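Side-chain contact in protein BA42 (Bizionia argentinensis, PDB 4OA3), which is of unknown function but binds calcium and consists of a stand-alone TPM domain: residues 49-52 and 53-57. Sequence-based numbering, arbitrary orientation.
Sequences MDVF and HNLKM
Met57 lays its CB over the centre of the Phe52 ring, 3.5 Å from the ring centroid and almost on the ring normal, a close CH-pi contact. The two side chains cross at about a right angle. Phe52 sends its ring out beside its own carbonyl carbon (chi1 -172°), and chi2 near -90° turns a face to Met57 CB. In Met57, CG anti to the carbonyl carbon and a straight chi2 bring SD to an oblique Met-aromatic position, 4.7 Å from the same centroid; the bend at chi3 then turns CE back to 3.9 Å from Phe52 CE2. A flat ring offers Met57 a broad surface, and a flexible thioether can follow it into the buried side, where both residues rest on Leu67 of strand 65-71 and Phe52 also meets Tyr80. With only the methyl group of an alanine at Phe52, Met57 CB and SD would probably lose their aromatic partner and a gap would open towards Leu67. Val51, buried against Leu67 and His35, runs side by side with Leu55, its CG1 3.7 Å from Leu55 CD1; Leu55 lies at the margin, on Arg33.

The solvent side is polar and looser. Asn54 N bonds to Asp50 O, and in one of two Asn54 conformers ND2 reaches that oxygen from the opposite face of the carbonyl plane, at 2.8 Å and nearly straight. Exposed, polar His53 and Lys56 suit this surface.

Lys56 takes positive phi (53°), and the chain turns back: Met57 N bonds to Phe52 O (3.1 Å) and Lys56 N to His53 O (2.9 Å). This Schellman motif ends helix 44-54 in the beta-alpha-beta unit from strand 31-37 to strand 65-71 and sets Met57 beside the calcium ligand Leu139.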
loop_
_atom_site.group_PDB
_atom_site.type_symbol
_atom_site.label_atom_id
_atom_site.label_comp_id
_atom_site.label_asym_id
_atom_site.label_seq_id
_atom_site.Cartn_x
_atom_site.Cartn_y
_atom_site.Cartn_z
ATOM N N MET A 49 -10.606 -1.096 5.556
ATOM C CA MET A 49 -10.740 -2.451 6.080
ATOM C C MET A 49 -11.719 -3.261 5.202
ATOM O O MET A 49 -11.409 -4.396 4.860
ATOM C CB MET A 49 -11.259 -2.376 7.512
ATOM C CG MET A 49 -11.332 -3.692 8.195
ATOM S SD MET A 49 -11.425 -3.486 10.005
ATOM C CE MET A 49 -12.971 -2.758 10.154
ATOM N N ASP A 50 -12.843 -2.659 4.773
ATOM C CA ASP A 50 -13.773 -3.342 3.873
ATOM C C ASP A 50 -13.088 -3.639 2.542
ATOM O O ASP A 50 -13.266 -4.716 1.977
ATOM C CB ASP A 50 -15.044 -2.501 3.617
ATOM C CG ASP A 50 -16.003 -2.346 4.793
ATOM O OD1 ASP A 50 -15.999 -3.218 5.691
ATOM O OD2 ASP A 50 -16.805 -1.420 4.766
ATOM N N VAL A 51 -12.354 -2.681 1.993
ATOM C CA VAL A 51 -11.667 -2.922 0.723
ATOM C C VAL A 51 -10.615 -4.023 0.875
ATOM O O VAL A 51 -10.561 -4.927 0.030
ATOM C CB VAL A 51 -11.040 -1.623 0.204
ATOM C CG1 VAL A 51 -10.159 -1.882 -1.016
ATOM C CG2 VAL A 51 -12.124 -0.618 -0.177
ATOM N N PHE A 52 -9.836 -3.984 1.934
ATOM C CA PHE A 52 -8.827 -5.019 2.216
ATOM C C PHE A 52 -9.474 -6.422 2.181
ATOM O O PHE A 52 -8.947 -7.371 1.565
ATOM C CB PHE A 52 -8.205 -4.751 3.604
ATOM C CG PHE A 52 -7.022 -5.609 3.943
ATOM C CD1 PHE A 52 -7.187 -6.841 4.556
ATOM C CD2 PHE A 52 -5.746 -5.175 3.666
ATOM C CE1 PHE A 52 -6.077 -7.641 4.825
ATOM C CE2 PHE A 52 -4.638 -5.958 3.976
ATOM C CZ PHE A 52 -4.818 -7.179 4.560
ATOM N N HIS A 53 -10.621 -6.549 2.853
ATOM C CA HIS A 53 -11.380 -7.777 2.886
ATOM C C HIS A 53 -11.911 -8.179 1.527
ATOM O O HIS A 53 -11.771 -9.330 1.112
ATOM C CB HIS A 53 -12.562 -7.645 3.847
ATOM C CG HIS A 53 -13.452 -8.839 3.853
ATOM N ND1 HIS A 53 -13.054 -10.015 4.459
ATOM C CD2 HIS A 53 -14.670 -9.023 3.290
ATOM C CE1 HIS A 53 -14.062 -10.859 4.285
ATOM N NE2 HIS A 53 -15.037 -10.316 3.564
ATOM N N ASN A 54 -12.480 -7.234 0.830
ATOM C CA ASN A 54 -13.071 -7.538 -0.451
ATOM C C ASN A 54 -12.031 -7.876 -1.541
ATOM O O ASN A 54 -12.363 -8.608 -2.470
ATOM C CB ASN A 54 -14.057 -6.455 -0.834
ATOM C CG ASN A 54 -15.347 -6.668 -0.087
ATOM O OD1 ASN A 54 -16.215 -7.387 -0.588
ATOM N ND2 ASN A 54 -15.449 -6.210 1.169
ATOM N N LEU A 55 -10.761 -7.420 -1.376
ATOM C CA LEU A 55 -9.622 -7.787 -2.210
ATOM C C LEU A 55 -8.947 -9.060 -1.707
ATOM O O LEU A 55 -7.995 -9.524 -2.344
ATOM C CB LEU A 55 -8.608 -6.631 -2.269
ATOM C CG LEU A 55 -9.112 -5.360 -2.918
ATOM C CD1 LEU A 55 -8.049 -4.329 -2.908
ATOM C CD2 LEU A 55 -9.632 -5.580 -4.320
ATOM N N LYS A 56 -9.467 -9.705 -0.642
ATOM C CA LYS A 56 -8.926 -10.955 -0.105
ATOM C C LYS A 56 -7.423 -10.780 0.178
ATOM O O LYS A 56 -6.612 -11.705 -0.016
ATOM C CB LYS A 56 -9.224 -12.135 -1.053
ATOM C CG LYS A 56 -10.706 -12.450 -1.136
ATOM C CD LYS A 56 -10.965 -13.813 -1.731
ATOM C CE LYS A 56 -12.435 -14.001 -1.986
ATOM N NZ LYS A 56 -12.713 -15.232 -2.776
ATOM N N MET A 57 -7.054 -9.622 0.737
ATOM C CA MET A 57 -5.665 -9.331 1.065
ATOM C C MET A 57 -5.206 -10.030 2.328
ATOM O O MET A 57 -4.032 -10.002 2.650
ATOM C CB MET A 57 -5.447 -7.840 1.116
ATOM C CG MET A 57 -5.550 -7.233 -0.241
ATOM S SD MET A 57 -5.287 -5.435 -0.273
ATOM C CE MET A 57 -3.539 -5.378 0.274
#